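Local coordinates for PbSGBP-B lipoprotein (Prevotella bryantii B14, PDB 6D2Y), which probably binds polysaccharide at the cell surface and holds a magnesium ion, as a lipoprotein of a polysaccharide utilization locus, at residues Leu60-Leu66 with Leu96-Asn102; Thr109-Tyr113 with Pro123-Gln127. All blocks are in the same frame, centred on the assembly; numbering follows the deposited sequence.

Overall arrangement
Contacts 1 and 2 lie in the N-terminal part of the chain, one in each of two packed sheets. Contact 1 (60-66 with 96-102) joins strands 63-69 and 95-99 of a three-stranded antiparallel sheet; contact 2 (109-113 with 123-127) pairs strands 111-116 and 121-129 of the mixed sheet that faces it. Both segments of contact 1 precede those of contact 2, strand 95-99 leading on to strand 111-116, and the centres are about 13 Å apart. Between them Leu66 meets Met112 and Ile64 meets Phe126, so the two sheets pack face to face as a beta sandwich around one apolar core. Both are structural packing, away from the magnesium site formed by Asp225, Asp227, Ser255, Asn257 and Asp452.

Contact 1 of 2, residues Leu60-Leu66 with Leu96-Asn102; sequences LQSTICL and LIVSVPN
With CG2 of Thr63 and of Ile97 both anti to their own backbone N, the two methyls meet at 3.6 Å on one face of the sheet. On that face SG of Cys65, also anti to its N (chi1 178°), lies 3.6 Å from CG1 of Ile97. Thr63 OG1 and Ser99 OG add a weak hydrogen bond of 3.3 Å. The strands are antiparallel: Ile64 with Val98 and Leu66 with Leu96 are hydrogen-bonded pairs, while Thr63-Ser99 and Cys65-Ile97 are non-hydrogen-bonded. The bond from Leu66 N to Leu96 O is short, 2.6 Å, and nearly straight at 166°. On the opposite face Leu66 and Leu96 run alongside each other in the same direction, and Leu66 CD1 approaches Val98 CG1.

Beyond the regular strands, Val100 N still donates to Ser62 O (2.8 Å), followed by a weak bond from Gln61 N to Val100 O. Leu60 lies roughly perpendicular to Asn102, its CD2 3.2 Å from Pro101 O. The amides of Gln61 and Asn102 lie close, planes 33° apart, without a well-angled hydrogen bond.

Cys65 bonds through its backbone to Arg44, which places strand 63-69 between 39-45 and 95-99. The face with Ile64, Leu66, Leu96 and Val98 is this sheet's side of the beta-sandwich core: Ile64 rests on Phe79 and Phe126, and Leu96 on Ile74 and Ile77 of strand 74-79.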
# COMPACT_ATOMS: atom_id res chain seq x y z
N LEU A 60 5.93 22.40 -11.72
CA LEU A 60 7.37 22.53 -11.53
C LEU A 60 8.10 22.15 -12.80
O LEU A 60 7.68 21.24 -13.53
CB LEU A 60 7.83 21.66 -10.36
CG LEU A 60 7.14 21.88 -9.01
CD1 LEU A 60 7.40 20.70 -8.09
CD2 LEU A 60 7.60 23.18 -8.37
N GLN A 61 9.20 22.85 -13.08
CA GLN A 61 10.05 22.69 -14.26
C GLN A 61 9.34 23.08 -15.55
O GLN A 61 9.92 22.90 -16.63
CB GLN A 61 10.59 21.26 -14.41
CG GLN A 61 11.87 20.99 -13.64
CD GLN A 61 12.05 19.53 -13.30
OE1 GLN A 61 11.07 18.81 -13.10
NE2 GLN A 61 13.30 19.08 -13.22
N SER A 62 8.12 23.60 -15.48
CA SER A 62 7.44 24.05 -16.69
C SER A 62 8.08 25.32 -17.22
O SER A 62 8.40 26.24 -16.45
CB SER A 62 5.96 24.28 -16.42
OG SER A 62 5.33 23.09 -15.97
N THR A 63 8.28 25.38 -18.53
CA THR A 63 8.84 26.56 -19.18
C THR A 63 7.70 27.44 -19.68
O THR A 63 6.89 27.00 -20.50
CB THR A 63 9.77 26.15 -20.32
OG1 THR A 63 10.72 25.19 -19.85
CG2 THR A 63 10.51 27.36 -20.86
N ILE A 64 7.63 28.67 -19.17
CA ILE A 64 6.58 29.61 -19.51
C ILE A 64 7.21 30.84 -20.15
O ILE A 64 8.41 31.08 -20.05
CB ILE A 64 5.73 30.00 -18.28
CG1 ILE A 64 6.60 30.73 -17.26
CG2 ILE A 64 5.09 28.78 -17.66
CD1 ILE A 64 5.85 31.18 -16.02
N CYS A 65 6.37 31.62 -20.82
CA CYS A 65 6.81 32.83 -21.51
C CYS A 65 5.97 34.01 -21.05
O CYS A 65 4.74 34.00 -21.21
CB CYS A 65 6.72 32.67 -23.03
SG CYS A 65 7.20 34.17 -23.93
N LEU A 66 6.62 35.02 -20.49
CA LEU A 66 5.95 36.23 -20.06
C LEU A 66 5.71 37.16 -21.24
O LEU A 66 6.55 37.27 -22.13
CB LEU A 66 6.77 36.95 -18.99
CG LEU A 66 6.70 36.50 -17.52
CD1 LEU A 66 6.87 35.00 -17.36
CD2 LEU A 66 7.76 37.22 -16.72
N LEU A 96 9.77 37.31 -21.98
CA LEU A 96 10.74 36.67 -21.10
C LEU A 96 10.33 35.22 -20.93
O LEU A 96 9.18 34.94 -20.55
CB LEU A 96 10.83 37.38 -19.74
CG LEU A 96 11.90 36.94 -18.74
CD1 LEU A 96 12.21 38.08 -17.79
CD2 LEU A 96 11.48 35.71 -17.94
N ILE A 97 11.25 34.30 -21.20
CA ILE A 97 11.01 32.87 -21.10
C ILE A 97 11.83 32.35 -19.92
O ILE A 97 13.06 32.46 -19.91
CB ILE A 97 11.36 32.14 -22.40
CG1 ILE A 97 10.46 32.63 -23.53
CG2 ILE A 97 11.23 30.63 -22.23
CD1 ILE A 97 10.80 32.05 -24.89
N VAL A 98 11.13 31.81 -18.92
CA VAL A 98 11.75 31.29 -17.70
C VAL A 98 11.04 30.00 -17.32
O VAL A 98 9.85 29.82 -17.59
CB VAL A 98 11.70 32.33 -16.56
CG1 VAL A 98 10.25 32.63 -16.16
CG2 VAL A 98 12.51 31.87 -15.35
N SER A 99 11.78 29.10 -16.69
CA SER A 99 11.23 27.83 -16.22
C SER A 99 10.99 27.90 -14.71
O SER A 99 11.82 28.44 -13.96
CB SER A 99 12.16 26.67 -16.55
OG SER A 99 12.77 26.85 -17.82
N VAL A 100 9.86 27.36 -14.28
CA VAL A 100 9.53 27.34 -12.85
C VAL A 100 10.53 26.45 -12.12
O VAL A 100 10.84 25.35 -12.60
CB VAL A 100 8.10 26.83 -12.65
CG1 VAL A 100 7.66 26.99 -11.21
CG2 VAL A 100 7.14 27.57 -13.58
N PRO A 101 11.07 26.89 -10.98
CA PRO A 101 12.01 26.05 -10.24
C PRO A 101 11.40 24.71 -9.85
O PRO A 101 10.17 24.56 -9.76
CB PRO A 101 12.35 26.89 -9.01
CG PRO A 101 12.10 28.29 -9.44
CD PRO A 101 10.93 28.23 -10.38
N ASN A 102 12.27 23.73 -9.60
CA ASN A 102 11.81 22.38 -9.32
C ASN A 102 11.42 22.18 -7.86
O ASN A 102 10.61 21.30 -7.56
CB ASN A 102 12.90 21.37 -9.70
CG ASN A 102 12.35 19.97 -9.96
OD1 ASN A 102 13.06 19.08 -10.43
ND2 ASN A 102 11.06 19.78 -9.67

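Contact 2 of 2, residues Thr109-Tyr113 with Pro123-Gln127; sequences TDKMY and PYDFQ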
# COMPACT_ATOMS: atom_id res chain seq x y z
N THR A 109 2.75 31.80 -1.59
CA THR A 109 1.95 33.01 -1.67
C THR A 109 1.21 33.14 -2.99
O THR A 109 0.46 34.11 -3.16
CB THR A 109 2.82 34.25 -1.43
OG1 THR A 109 3.98 34.20 -2.27
CG2 THR A 109 3.24 34.34 0.03
N ASP A 110 1.39 32.20 -3.91
CA ASP A 110 0.75 32.23 -5.23
C ASP A 110 1.05 33.55 -5.94
O ASP A 110 0.17 34.23 -6.46
CB ASP A 110 -0.75 31.99 -5.12
CG ASP A 110 -1.09 30.55 -4.79
OD1 ASP A 110 -0.21 29.67 -4.95
OD2 ASP A 110 -2.24 30.29 -4.38
N LYS A 111 2.33 33.91 -5.95
CA LYS A 111 2.80 35.10 -6.64
C LYS A 111 4.18 34.82 -7.22
O LYS A 111 4.97 34.06 -6.65
CB LYS A 111 2.86 36.32 -5.71
CG LYS A 111 1.49 36.79 -5.21
CD LYS A 111 1.59 37.87 -4.16
CE LYS A 111 0.24 38.09 -3.48
NZ LYS A 111 -0.82 38.42 -4.47
N MSE A 112 4.45 35.43 -8.37
CA MSE A 112 5.80 35.43 -8.95
C MSE A 112 6.37 36.83 -8.77
O MSE A 112 5.81 37.80 -9.28
CB MSE A 112 5.76 35.04 -10.43
CG MSE A 112 6.83 35.70 -11.31
SE MSE A 112 6.84 34.99 -13.14
CE MSE A 112 5.55 36.18 -13.91
N TYR A 113 7.46 36.94 -8.02
CA TYR A 113 8.02 38.24 -7.68
C TYR A 113 9.07 38.63 -8.71
O TYR A 113 10.03 37.89 -8.94
CB TYR A 113 8.63 38.21 -6.27
CG TYR A 113 7.65 37.78 -5.20
CD1 TYR A 113 6.84 38.70 -4.56
CD2 TYR A 113 7.53 36.44 -4.85
CE1 TYR A 113 5.94 38.31 -3.58
CE2 TYR A 113 6.64 36.04 -3.87
CZ TYR A 113 5.85 36.98 -3.24
OH TYR A 113 4.96 36.58 -2.27
N PRO A 123 5.02 42.15 -7.58
CA PRO A 123 4.40 40.82 -7.55
C PRO A 123 3.33 40.62 -8.62
O PRO A 123 2.46 41.48 -8.81
CB PRO A 123 3.80 40.76 -6.15
CG PRO A 123 3.41 42.18 -5.87
CD PRO A 123 4.42 43.06 -6.59
N TYR A 124 3.38 39.49 -9.31
CA TYR A 124 2.37 39.09 -10.28
C TYR A 124 1.74 37.80 -9.79
O TYR A 124 2.43 36.79 -9.61
CB TYR A 124 2.99 38.91 -11.67
CG TYR A 124 2.04 38.36 -12.71
CD1 TYR A 124 2.05 37.02 -13.05
CD2 TYR A 124 1.15 39.20 -13.37
CE1 TYR A 124 1.19 36.51 -14.01
CE2 TYR A 124 0.29 38.70 -14.34
CZ TYR A 124 0.31 37.36 -14.65
OH TYR A 124 -0.54 36.86 -15.60
N ASP A 125 0.43 37.83 -9.54
CA ASP A 125 -0.27 36.66 -9.02
C ASP A 125 -0.17 35.50 -10.00
O ASP A 125 -0.57 35.61 -11.16
CB ASP A 125 -1.74 37.00 -8.76
CG ASP A 125 -1.92 37.99 -7.63
OD1 ASP A 125 -0.91 38.59 -7.19
OD2 ASP A 125 -3.07 38.18 -7.19
N PHE A 126 0.38 34.38 -9.52
CA PHE A 126 0.62 33.21 -10.36
C PHE A 126 0.84 32.01 -9.46
O PHE A 126 1.63 32.09 -8.51
CB PHE A 126 1.83 33.43 -11.28
CG PHE A 126 2.03 32.35 -12.30
CD1 PHE A 126 2.96 31.35 -12.09
CD2 PHE A 126 1.29 32.34 -13.47
CE1 PHE A 126 3.15 30.35 -13.03
CE2 PHE A 126 1.47 31.35 -14.42
CZ PHE A 126 2.40 30.35 -14.19
N GLN A 127 0.15 30.91 -9.75
CA GLN A 127 0.19 29.73 -8.91
C GLN A 127 1.16 28.70 -9.47
O GLN A 127 1.24 28.51 -10.69
CB GLN A 127 -1.20 29.10 -8.78
CG GLN A 127 -2.31 30.09 -8.47
CD GLN A 127 -3.68 29.47 -8.60
OE1 GLN A 127 -4.19 28.85 -7.67
NE2 GLN A 127 -4.31 29.64 -9.76
O HOH W 1 4.31 31.58 -8.40
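Met112 and Tyr124 form the antiparallel hydrogen-bonded pair of a beta hairpin, flanked by the non-hydrogen-bonded pairs Lys111-Asp125 and Tyr113-Pro123. Met112 N donates to Tyr124 O at 2.7 Å and 176°, and Tyr124 N answers to Met112 O. Farther from the turn, Phe126 N donates a hydrogen bond to Asp110 O, coming from above the carbonyl plane, 57° out of it.

On one face Lys111 runs alongside Asp125 and bends at its last torsion (chi4 -56°), bringing NZ to OD1 at 2.7 Å in a salt bridge made from above the carboxylate plane. Pro123 CB lies 4.0 Å from Tyr113 CD1, while Lys111 CB sits over a face of the Tyr113 ring, toward its rim. Thr109 OG1 and Tyr113 OH share a 2.6 Å hydrogen bond. Asp110 turns its carboxylate to Lys206 in another salt bridge.

The other face, with Met112 and Tyr124, turns to the facing sheet. Selenomethionine Met112 brings CE to within 3.7 Å of Tyr124 CD1 and also packs on Ile43, Ile77 and Phe79; Phe126 leans on Ile43. One water donates to Phe126 O at 2.7 Å and more weakly to Lys111 O, its oxygen lying in plane at the edge of the Phe126 ring.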